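PDB 2B1X: naphthalene dioxygenase large subunit, which is the large subunit of a Rieske-type non-heme iron oxygenase, carrying an Fe2/S2 cluster in one domain and a single iron ion in another. Local coordinates for residues 214-217 / 218-222; 370-373 / 374-378. All coordinates share one frame; numbering follows the deposited sequence.

Contact 1. Residues 214-217 / 218-222. With FE (Fe (III) ion), chain G.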
loop_
_atom_site.group_PDB
_atom_site.type_symbol
_atom_site.label_atom_id
_atom_site.label_comp_id
_atom_site.label_asym_id
_atom_site.label_seq_id
_atom_site.Cartn_x
_atom_site.Cartn_y
_atom_site.Cartn_z
ATOM N N ALA A 214 -15.675 29.941 10.106
ATOM C CA ALA A 214 -15.984 30.743 8.947
ATOM C C ALA A 214 -14.731 31.473 8.461
ATOM O O ALA A 214 -14.593 31.752 7.268
ATOM C CB ALA A 214 -17.064 31.746 9.304
ATOM N N TYR A 215 -13.846 31.785 9.413
ATOM C CA TYR A 215 -12.557 32.496 9.197
ATOM C C TYR A 215 -11.793 32.036 7.958
ATOM O O TYR A 215 -11.282 32.889 7.220
ATOM C CB TYR A 215 -11.660 32.307 10.430
ATOM C CG TYR A 215 -10.355 33.104 10.482
ATOM C CD1 TYR A 215 -10.244 34.406 9.942
ATOM C CD2 TYR A 215 -9.230 32.544 11.083
ATOM C CE1 TYR A 215 -9.019 35.111 10.020
ATOM C CE2 TYR A 215 -8.029 33.232 11.149
ATOM C CZ TYR A 215 -7.925 34.497 10.646
ATOM O OH TYR A 215 -6.702 35.136 10.752
ATOM N N HIS A 216 -11.763 30.717 7.714
ATOM C CA HIS A 216 -11.024 30.103 6.575
ATOM C C HIS A 216 -11.529 30.475 5.185
ATOM O O HIS A 216 -10.801 30.402 4.208
ATOM C CB HIS A 216 -10.911 28.560 6.718
ATOM C CG HIS A 216 -12.118 27.800 6.248
ATOM N ND1 HIS A 216 -13.321 27.814 6.930
ATOM C CD2 HIS A 216 -12.320 27.026 5.150
ATOM C CE1 HIS A 216 -14.199 27.067 6.277
ATOM N NE2 HIS A 216 -13.618 26.573 5.199
ATOM N N THR A 217 -12.777 30.879 5.103
ATOM C CA THR A 217 -13.376 31.264 3.820
ATOM C C THR A 217 -12.485 32.224 3.037
ATOM O O THR A 217 -12.184 31.941 1.892
ATOM C CB THR A 217 -14.739 31.902 4.041
ATOM O OG1 THR A 217 -15.622 30.952 4.628
ATOM C CG2 THR A 217 -15.410 32.237 2.693
ATOM N N MET A 218 -11.995 33.304 3.675
ATOM C CA MET A 218 -11.263 34.364 2.930
ATOM C C MET A 218 -9.992 33.858 2.204
ATOM O O MET A 218 -9.700 34.298 1.096
ATOM C CB MET A 218 -10.934 35.573 3.811
ATOM C CG MET A 218 -12.120 36.195 4.584
ATOM S SD MET A 218 -11.488 37.609 5.655
ATOM C CE MET A 218 -11.000 36.679 7.140
ATOM N N MET A 219 -9.230 32.962 2.846
ATOM C CA MET A 219 -8.035 32.406 2.211
ATOM C C MET A 219 -8.257 31.054 1.508
ATOM O O MET A 219 -7.950 30.916 0.313
ATOM C CB MET A 219 -6.877 32.324 3.177
ATOM C CG MET A 219 -5.550 31.921 2.485
ATOM S SD MET A 219 -4.827 33.341 1.581
ATOM C CE MET A 219 -5.587 33.267 0.112
ATOM N N THR A 220 -8.804 30.066 2.228
ATOM C CA THR A 220 -9.024 28.746 1.611
ATOM C C THR A 220 -9.886 28.849 0.355
ATOM O O THR A 220 -9.655 28.159 -0.661
ATOM C CB THR A 220 -9.703 27.758 2.603
ATOM O OG1 THR A 220 -8.823 27.517 3.715
ATOM C CG2 THR A 220 -9.848 26.364 1.956
ATOM N N HIS A 221 -10.905 29.689 0.440
ATOM C CA HIS A 221 -11.859 29.832 -0.640
ATOM C C HIS A 221 -11.751 31.145 -1.413
ATOM O O HIS A 221 -12.731 31.598 -2.040
ATOM C CB HIS A 221 -13.273 29.595 -0.090
ATOM C CG HIS A 221 -13.420 28.262 0.564
ATOM N ND1 HIS A 221 -13.031 27.095 -0.060
ATOM C CD2 HIS A 221 -13.838 27.910 1.807
ATOM C CE1 HIS A 221 -13.216 26.079 0.767
ATOM N NE2 HIS A 221 -13.701 26.543 1.903
ATOM N N ARG A 222 -10.549 31.722 -1.396
ATOM C CA ARG A 222 -10.223 32.918 -2.131
ATOM C C ARG A 222 -10.554 32.799 -3.624
ATOM O O ARG A 222 -11.061 33.756 -4.206
ATOM C CB ARG A 222 -8.745 33.256 -1.964
ATOM C CG ARG A 222 -8.308 34.577 -2.613
ATOM C CD ARG A 222 -9.136 35.804 -2.217
ATOM N NE ARG A 222 -8.875 36.929 -3.119
ATOM C CZ ARG A 222 -9.417 38.139 -3.017
ATOM N NH1 ARG A 222 -10.293 38.415 -2.063
ATOM N NH2 ARG A 222 -9.067 39.075 -3.891
HETATM FE FE FE G . -14.251 25.368 3.601
HETATM O O HOH W 1 -8.999 33.580 5.735
HETATM O O HOH W 2 -16.299 26.202 3.712
HETATM O O HOH W 3 -15.183 23.853 5.025
#

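Contact 2. Residues 370-373 / 374-378. With FE (Fe (III) ion), chain G.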
loop_
_atom_site.group_PDB
_atom_site.type_symbol
_atom_site.label_atom_id
_atom_site.label_comp_id
_atom_site.label_asym_id
_atom_site.label_seq_id
_atom_site.Cartn_x
_atom_site.Cartn_y
_atom_site.Cartn_z
ATOM N N GLN A 370 -12.816 20.719 -2.370
ATOM C CA GLN A 370 -11.550 20.162 -2.826
ATOM C C GLN A 370 -10.349 20.857 -2.181
ATOM O O GLN A 370 -9.351 20.196 -1.899
ATOM C CB GLN A 370 -11.469 20.113 -4.361
ATOM C CG GLN A 370 -11.389 21.457 -5.056
ATOM C CD GLN A 370 -11.427 21.280 -6.561
ATOM O OE1 GLN A 370 -10.399 21.468 -7.232
ATOM N NE2 GLN A 370 -12.601 20.905 -7.098
ATOM N N ASP A 371 -10.440 22.166 -1.924
ATOM C CA ASP A 371 -9.360 22.867 -1.213
ATOM C C ASP A 371 -9.337 22.605 0.278
ATOM O O ASP A 371 -8.253 22.569 0.893
ATOM C CB ASP A 371 -9.429 24.388 -1.413
ATOM C CG ASP A 371 -9.113 24.821 -2.827
ATOM O OD1 ASP A 371 -8.626 24.021 -3.690
ATOM O OD2 ASP A 371 -9.330 25.982 -3.165
ATOM N N ASP A 372 -10.529 22.488 0.884
ATOM C CA ASP A 372 -10.629 22.035 2.270
ATOM C C ASP A 372 -9.866 20.732 2.450
ATOM O O ASP A 372 -9.062 20.602 3.387
ATOM C CB ASP A 372 -12.101 21.866 2.726
ATOM C CG ASP A 372 -12.815 23.183 2.887
ATOM O OD1 ASP A 372 -12.275 24.081 3.585
ATOM O OD2 ASP A 372 -13.920 23.446 2.340
ATOM N N ALA A 373 -10.085 19.779 1.543
ATOM C CA ALA A 373 -9.399 18.502 1.623
ATOM C C ALA A 373 -7.876 18.650 1.562
ATOM O O ALA A 373 -7.145 17.972 2.291
ATOM C CB ALA A 373 -9.871 17.515 0.505
ATOM N N GLU A 374 -7.404 19.464 0.627
ATOM C CA GLU A 374 -5.972 19.689 0.491
ATOM C C GLU A 374 -5.385 20.247 1.796
ATOM O O GLU A 374 -4.338 19.778 2.264
ATOM C CB GLU A 374 -5.659 20.578 -0.709
ATOM C CG GLU A 374 -4.183 20.976 -0.828
ATOM C CD GLU A 374 -3.251 19.880 -1.359
ATOM O OE1 GLU A 374 -3.685 18.757 -1.769
ATOM O OE2 GLU A 374 -2.034 20.149 -1.395
ATOM N N ASN A 375 -6.058 21.219 2.389
ATOM C CA ASN A 375 -5.567 21.753 3.660
ATOM C C ASN A 375 -5.458 20.710 4.790
ATOM O O ASN A 375 -4.468 20.689 5.525
ATOM C CB ASN A 375 -6.422 22.923 4.139
ATOM C CG ASN A 375 -6.254 24.205 3.263
ATOM O OD1 ASN A 375 -5.365 24.310 2.423
ATOM N ND2 ASN A 375 -7.143 25.142 3.463
ATOM N N TRP A 376 -6.477 19.861 4.941
ATOM C CA TRP A 376 -6.484 18.888 6.037
ATOM C C TRP A 376 -5.421 17.846 5.833
ATOM O O TRP A 376 -4.822 17.442 6.788
ATOM C CB TRP A 376 -7.875 18.235 6.268
ATOM C CG TRP A 376 -8.973 19.294 6.439
ATOM C CD1 TRP A 376 -8.817 20.526 7.019
ATOM C CD2 TRP A 376 -10.358 19.199 6.062
ATOM N NE1 TRP A 376 -10.006 21.222 6.967
ATOM C CE2 TRP A 376 -10.974 20.428 6.405
ATOM C CE3 TRP A 376 -11.147 18.200 5.464
ATOM C CZ2 TRP A 376 -12.333 20.682 6.191
ATOM C CZ3 TRP A 376 -12.496 18.473 5.207
ATOM C CH2 TRP A 376 -13.077 19.681 5.593
ATOM N N ARG A 377 -5.202 17.393 4.589
ATOM C CA ARG A 377 -4.149 16.390 4.380
ATOM C C ARG A 377 -2.757 16.946 4.617
ATOM O O ARG A 377 -1.866 16.261 5.158
ATOM C CB ARG A 377 -4.261 15.733 2.994
ATOM C CG ARG A 377 -4.001 16.669 1.789
ATOM C CD ARG A 377 -4.568 16.087 0.475
ATOM N NE ARG A 377 -3.845 14.862 0.156
ATOM C CZ ARG A 377 -2.725 14.824 -0.576
ATOM N NH1 ARG A 377 -2.213 15.941 -1.115
ATOM N NH2 ARG A 377 -2.122 13.660 -0.783
ATOM N N SER A 378 -2.572 18.214 4.245
ATOM C CA SER A 378 -1.309 18.899 4.506
ATOM C C SER A 378 -0.988 19.022 6.016
ATOM O O SER A 378 0.142 18.715 6.427
ATOM C CB SER A 378 -1.334 20.296 3.858
ATOM O OG SER A 378 -0.235 21.080 4.290
HETATM FE FE FE G . -14.251 25.368 3.601
HETATM O O HOH W 2 -16.299 26.202 3.712
HETATM O O HOH W 3 -15.183 23.853 5.025
#

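Contact 1. Residues 214-217 / 218-222
His216 sets the CD2 edge of its imidazole against CB of Thr220, 3.7 Å away, that carbon lying near the ring plane, and meets His221 at the iron. The two rings are set obliquely, their planes 69° apart, and each binds the ion through NE2 at 2.1 Å. Two of the three protein ligands in the facial triad of two histidines and one carboxylate thus come from one short segment, and waters 2 and 3 bind the same iron. In His216, CG sits between the backbone N and the carbonyl carbon (chi1 83°), and from there NE2 reaches the ion. CG2 of Thr220 lies over one face of the His221 ring, toward its rim. Backbone hydrogen bonds run from Thr220 N to His216 O, 2.8 Å, and from His221 N to Thr217 O, 3.0 Å. Ala214 O accepts hydrogen bonds from both N and OG1 of Thr217, closing a type I turn. Farther from the metal, CE of Met218 rests at the Tyr215 ring edge, 3.7 Å from CD1, while Tyr215 OH bonds to Pro125 O and Trp113 NE1 of the second subunit. The segment follows helix 204-212, includes helix 217-220 and enters helix 222-227, with Thr220 packed on helix 369-382.

Contact 2. Residues 370-373 / 374-378
Asp372 and Trp376 lie side by side one turn apart on helix 369-382, the helix that brings the carboxylate of the facial triad, two histidines and one carboxylate, to the iron. Their side chains point the same way, and the carboxylate and indole planes differ by only 15°. The methylene of Asp372 makes a CH-pi contact over the face of the Trp376 six-membered ring, CB standing 4.0 Å from its centroid and 24° off the normal. Asp372 O also lies over a face of the indole, so the tryptophan packs against both backbone and side chain of the metal ligand. With CG anti to the carbonyl carbon (chi1 -71°), Asp372 carries its carboxylate past the ring to the ion, which it holds with both oxygens. Trp376 is fixed from outside as well: NE1 bonds to Tyr110 OH of the second subunit, and Trp326 meets the ring edge-to-face. Because it packs on an iron ligand, Trp376 is a second-shell residue that probably helps to position it.

Regular helical hydrogen bonds support the pair, including Trp376 N to Asp372 O at 3.1 Å and Asn375 N to Asp371 O at 3.0 Å. Away from the metal the helix turns charged groups to its partners. Asp371 forms a salt bridge with Arg80 of the small subunit, and Glu374 OE2 does so with Arg97 of the second subunit. Arg377 NE pairs with Asp200, while its NH1 forms a salt bridge with Glu374 OE1, 3.2 Å, met on the syn side and out of the carboxylate plane.

From the N terminus, the chain passes the Rieske domain and reaches contact 1 after helix 204-212, where residues 214-222 form a beta turn and a short helix. It then runs through strands 240-244 to 333-343 of the large antiparallel sheet and helix 348-361 before reaching contact 2 on helix 369-382. The contacts come in series, neither nested nor crossed, and each is closed within consecutive residues. What joins them is the iron: contact 1 supplies the histidines and contact 2 the carboxylate, with waters 2 and 3 common to both. The short helix 217-220 lies against helix 369-382, and both contacts also touch the second subunit.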